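Local coordinates for protein molybdopterin converting factor, subunit 1 (Pyrococcus furiosus, PDB 1VJK) that probably serves as the small, ubiquitin-like sulfur-carrier subunit of molybdopterin synthase in molybdenum cofactor biosynthesis, at residues R38-I43 / S78-L83; A71-Y76 / D85-G90. One frame throughout, in Å; residues are numbered along the deposited sequence.

Contact 1 of 2, residues R38-I43 / S78-L83; sequences RVRDLI and SWDEEL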
# COMPACT_ATOMS: atom_id res chain seq x y z
N ARG A 38 2.29 10.59 -2.03
CA ARG A 38 1.62 9.89 -3.11
C ARG A 38 1.61 8.38 -2.85
O ARG A 38 2.36 7.87 -2.00
CB ARG A 38 2.36 10.14 -4.42
CG ARG A 38 2.33 11.57 -4.86
CD ARG A 38 3.15 11.78 -6.12
NE ARG A 38 3.27 13.21 -6.40
CZ ARG A 38 3.80 13.69 -7.50
NH1 ARG A 38 4.27 12.84 -8.41
NH2 ARG A 38 3.87 15.00 -7.69
N VAL A 39 0.81 7.64 -3.60
CA VAL A 39 0.80 6.18 -3.49
C VAL A 39 2.22 5.59 -3.55
O VAL A 39 2.58 4.72 -2.73
CB VAL A 39 -0.15 5.56 -4.54
CG1 VAL A 39 0.08 4.06 -4.73
CG2 VAL A 39 -1.60 5.86 -4.17
N ARG A 40 3.05 6.07 -4.49
CA ARG A 40 4.40 5.52 -4.58
C ARG A 40 5.22 5.73 -3.28
O ARG A 40 6.06 4.88 -2.92
CB ARG A 40 5.14 6.08 -5.81
CG ARG A 40 5.44 7.57 -5.73
CD ARG A 40 6.35 8.02 -6.88
NE ARG A 40 5.74 7.90 -8.22
CZ ARG A 40 6.01 6.95 -9.11
NH1 ARG A 40 6.87 5.96 -8.84
NH2 ARG A 40 5.42 7.01 -10.30
N ASP A 41 4.97 6.84 -2.58
CA ASP A 41 5.69 7.11 -1.31
C ASP A 41 5.23 6.15 -0.25
O ASP A 41 6.04 5.68 0.55
CB ASP A 41 5.49 8.55 -0.85
CG ASP A 41 5.83 9.57 -1.93
OD1 ASP A 41 6.89 9.47 -2.57
OD2 ASP A 41 5.05 10.52 -2.15
N LEU A 42 3.94 5.85 -0.24
CA LEU A 42 3.42 4.86 0.71
C LEU A 42 4.01 3.47 0.46
O LEU A 42 4.42 2.79 1.42
CB LEU A 42 1.90 4.81 0.62
CG LEU A 42 1.23 3.71 1.44
CD1 LEU A 42 1.55 3.86 2.97
CD2 LEU A 42 -0.28 3.69 1.16
N ILE A 43 4.12 3.07 -0.81
CA ILE A 43 4.73 1.79 -1.13
C ILE A 43 6.17 1.75 -0.62
O ILE A 43 6.60 0.73 -0.01
CB ILE A 43 4.65 1.53 -2.64
CG1 ILE A 43 3.21 1.27 -3.02
CG2 ILE A 43 5.57 0.34 -3.04
CD1 ILE A 43 2.93 1.21 -4.56
N SER A 78 -3.33 5.49 -9.78
CA SER A 78 -1.96 5.56 -10.26
C SER A 78 -0.97 5.68 -9.08
O SER A 78 -1.35 6.01 -7.95
CB SER A 78 -1.80 6.74 -11.20
OG SER A 78 -1.56 7.91 -10.47
N TRP A 79 0.30 5.42 -9.37
CA TRP A 79 1.32 5.59 -8.33
C TRP A 79 1.51 7.03 -7.92
O TRP A 79 2.02 7.31 -6.85
CB TRP A 79 2.66 5.01 -8.74
CG TRP A 79 2.74 3.49 -8.64
CD1 TRP A 79 1.85 2.66 -8.02
CD2 TRP A 79 3.77 2.65 -9.16
NE1 TRP A 79 2.26 1.35 -8.13
CE2 TRP A 79 3.44 1.31 -8.82
CE3 TRP A 79 4.95 2.88 -9.89
CZ2 TRP A 79 4.24 0.22 -9.19
CZ3 TRP A 79 5.75 1.78 -10.25
CH2 TRP A 79 5.38 0.47 -9.90
N ASP A 80 1.10 7.97 -8.76
CA ASP A 80 1.26 9.38 -8.43
C ASP A 80 0.03 10.01 -7.84
O ASP A 80 0.01 11.20 -7.55
CB ASP A 80 1.84 10.15 -9.61
CG ASP A 80 3.23 9.72 -9.90
OD1 ASP A 80 4.10 10.01 -9.03
OD2 ASP A 80 3.52 9.02 -10.90
N GLU A 81 -0.97 9.17 -7.54
CA GLU A 81 -2.18 9.64 -6.87
C GLU A 81 -1.82 10.19 -5.50
O GLU A 81 -1.12 9.52 -4.73
CB GLU A 81 -3.17 8.47 -6.75
CG GLU A 81 -4.48 8.83 -6.08
CD GLU A 81 -5.48 9.51 -7.01
OE1 GLU A 81 -5.21 9.65 -8.23
OE2 GLU A 81 -6.54 9.92 -6.49
N GLU A 82 -2.30 11.39 -5.21
CA GLU A 82 -2.02 12.04 -3.95
C GLU A 82 -2.92 11.46 -2.85
O GLU A 82 -4.14 11.37 -3.03
CB GLU A 82 -2.11 13.58 -4.10
CG GLU A 82 -0.95 14.08 -5.00
CD GLU A 82 -1.17 15.41 -5.73
OE1 GLU A 82 -1.98 16.23 -5.26
OE2 GLU A 82 -0.48 15.63 -6.78
N LEU A 83 -2.30 11.04 -1.75
CA LEU A 83 -3.05 10.52 -0.60
C LEU A 83 -3.62 11.64 0.25
O LEU A 83 -3.04 12.71 0.36
CB LEU A 83 -2.14 9.63 0.21
CG LEU A 83 -1.71 8.37 -0.54
CD1 LEU A 83 -0.54 7.70 0.16
CD2 LEU A 83 -2.88 7.39 -0.67
O HOH W 1 1.85 17.17 -6.89
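Three charged side chains form a salt-bridge network on the outer side. Arg40 grips the Asp80 carboxylate side-on: NE donates to OD1 at 2.8 Å and NH2 to OD2. Both bonds are nearly straight, with both oxygens in the guanidinium plane but the donors above the carboxylate plane. Trp79 CB, not the ring face, lies over one face of this guanidinium, toward its rim. The Arg40 chain bends at chi3 (65°) to bring the group round. Arg38 reaches Asp80 with an extended chain, its NH1 2.9 Å from Asp80 OD1. Its guanidinium stands almost perpendicular to the carboxylate (87°). Asp80 OD1 thus accepts from two arginines, which would favour its charged form. A water links Glu82 OE2 to Arg38 NH2, the latter bond weak.

Backbone bonds fix the start of helix 39-49. Val39 N donates to Glu81 O at 2.9 Å, and Arg40 N to Trp79 O. These carbonyls receive first-turn N-H groups. Arg38, at the N-cap, gives its own N to Asp41 OD2 at 2.8 Å.

Apolar packing lies beneath. Ile43 CD1 touches Trp79 CD1 at 3.9 Å, and Val39 CG1 approaches the same atom. Trp79 NE1 donates a hydrogen bond to Gly59 O. Leu83 CD1 meets Leu42 CB at 3.8 Å.

The arrangement is a helix N-terminus tied to a type I turn, Ser78 to Glu81, within the ubiquitin-like fold of the MoaD/ThiS family.

Contact 2 of 2, residues A71-Y76 / D85-G90; sequences AVNGRY and DGDVVG
The Asn73 amide and the Asp87 carboxylate meet at the amide's ND2 end, their planes 74° apart. ND2 donates to Asp87 OD1 at 2.9 Å. The acceptor lies close to the amide plane, but the donor sits well above the carboxylate plane. At the other end of the amide, Asn73 OD1 accepts from Val88 N at 2.9 Å, with the donor above the carbonyl plane. Both ends of the amide are therefore held, which fixes its rotation. Asp87 OD2 accepts a hydrogen bond from Lys84 N, and Val72 CG1 packs 3.7 Å from Asp87 OD2.

Strands 69-72 and 88-92 run antiparallel here, at one margin of the ubiquitin-like sheet. Ala71 and Gly90 form a hydrogen-bonded pair, with Gly90 N to Ala71 O at 2.9 Å and Ala71 N to Gly90 O at 3.2 Å. Val72 and Val89 form the next, non-hydrogen-bonded pair. Asn73 N then donates to Val88 O at 2.8 Å, almost straight (170°) and nearly along the C=O axis.

Val72 and Val89 point the same way from the sheet, side by side, their CG2 atoms 4.1 Å apart. Helix 39-49 covers this face. At the end of the strand, a type I' turn runs from Val72 to Arg75. A water accepts from Gly74 N and donates to Val88 O, bridging the turn to strand 88-92.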
# COMPACT_ATOMS: atom_id res chain seq x y z
N ALA A 71 -5.35 -0.60 -3.53
CA ALA A 71 -6.53 0.20 -3.82
C ALA A 71 -6.66 1.25 -2.76
O ALA A 71 -6.35 1.02 -1.58
CB ALA A 71 -7.80 -0.67 -3.88
N VAL A 72 -7.08 2.43 -3.17
CA VAL A 72 -7.31 3.53 -2.25
C VAL A 72 -8.80 3.79 -2.14
O VAL A 72 -9.44 4.13 -3.15
CB VAL A 72 -6.60 4.82 -2.69
CG1 VAL A 72 -6.92 5.97 -1.70
CG2 VAL A 72 -5.09 4.59 -2.80
N ASN A 73 -9.35 3.63 -0.94
CA ASN A 73 -10.80 3.71 -0.72
C ASN A 73 -11.58 2.89 -1.76
O ASN A 73 -12.60 3.34 -2.31
CB ASN A 73 -11.25 5.18 -0.71
CG ASN A 73 -10.54 5.97 0.33
OD1 ASN A 73 -10.30 5.47 1.44
ND2 ASN A 73 -10.17 7.19 0.01
N GLY A 74 -11.09 1.69 -2.02
CA GLY A 74 -11.78 0.76 -2.89
C GLY A 74 -11.54 0.97 -4.37
O GLY A 74 -12.22 0.33 -5.16
N ARG A 75 -10.60 1.84 -4.75
CA ARG A 75 -10.38 2.17 -6.17
C ARG A 75 -8.95 1.93 -6.60
O ARG A 75 -8.01 2.23 -5.85
CB ARG A 75 -10.74 3.63 -6.44
CG ARG A 75 -12.17 4.02 -6.16
CD ARG A 75 -12.39 5.54 -6.12
NE ARG A 75 -12.20 6.15 -7.45
CZ ARG A 75 -11.12 6.84 -7.83
NH1 ARG A 75 -10.10 7.05 -7.01
NH2 ARG A 75 -11.06 7.35 -9.06
N TYR A 76 -8.75 1.39 -7.79
CA TYR A 76 -7.42 1.32 -8.37
C TYR A 76 -7.03 2.73 -8.80
O TYR A 76 -7.85 3.50 -9.36
CB TYR A 76 -7.38 0.38 -9.59
CG TYR A 76 -7.61 -1.08 -9.25
CD1 TYR A 76 -6.68 -1.80 -8.49
CD2 TYR A 76 -8.76 -1.74 -9.70
CE1 TYR A 76 -6.88 -3.14 -8.18
CE2 TYR A 76 -8.98 -3.08 -9.38
CZ TYR A 76 -8.04 -3.78 -8.63
OH TYR A 76 -8.26 -5.11 -8.32
N ASP A 85 -5.65 12.60 4.10
CA ASP A 85 -5.74 12.17 5.47
C ASP A 85 -7.00 11.29 5.66
O ASP A 85 -8.10 11.65 5.22
CB ASP A 85 -5.82 13.44 6.33
CG ASP A 85 -5.46 13.24 7.76
OD1 ASP A 85 -4.88 12.20 8.17
OD2 ASP A 85 -5.76 14.13 8.58
N GLY A 86 -6.82 10.11 6.22
CA GLY A 86 -7.92 9.20 6.45
C GLY A 86 -8.13 8.17 5.33
O GLY A 86 -8.96 7.28 5.48
N ASP A 87 -7.37 8.26 4.24
CA ASP A 87 -7.55 7.27 3.16
C ASP A 87 -7.27 5.87 3.67
O ASP A 87 -6.39 5.67 4.54
CB ASP A 87 -6.54 7.52 2.03
CG ASP A 87 -6.97 8.58 1.04
OD1 ASP A 87 -8.17 8.98 1.01
OD2 ASP A 87 -6.15 9.05 0.22
N VAL A 88 -7.98 4.90 3.12
CA VAL A 88 -7.78 3.49 3.45
C VAL A 88 -7.15 2.80 2.25
O VAL A 88 -7.70 2.83 1.15
CB VAL A 88 -9.11 2.79 3.81
CG1 VAL A 88 -8.86 1.32 4.13
CG2 VAL A 88 -9.76 3.48 5.03
N VAL A 89 -5.99 2.19 2.44
CA VAL A 89 -5.27 1.58 1.34
C VAL A 89 -5.16 0.08 1.54
O VAL A 89 -4.57 -0.37 2.53
CB VAL A 89 -3.86 2.22 1.19
CG1 VAL A 89 -3.15 1.64 -0.02
CG2 VAL A 89 -3.97 3.72 1.03
N GLY A 90 -5.73 -0.70 0.63
CA GLY A 90 -5.62 -2.15 0.69
C GLY A 90 -4.36 -2.59 -0.04
O GLY A 90 -3.97 -2.00 -1.06
O HOH W 2 -9.20 0.61 -0.04

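Overall arrangement
From the N terminus, strand 10-16, helix 19-24 and strand 28-33 come first, and helix 39-49 follows. Contact 1 begins on this helix. The chain then enters strand 69-72, where contact 2 opens. Residues 78-83 come next and pack on the helix start, closing contact 1 across 34 residues that include the rest of the helix and strand 69-72. Residues 85-90 then close contact 2 across 8 residues without helix or strand. The segments alternate, so the two contacts cross. Contact 1 ties the helix start to the loop between strands 69-72 and 88-92; contact 2 pairs those strands. They meet in one apolar core: Leu42 CD2 lies 3.7 Å from Val89 CG2, and Val39 and Leu83 both pack on Val72.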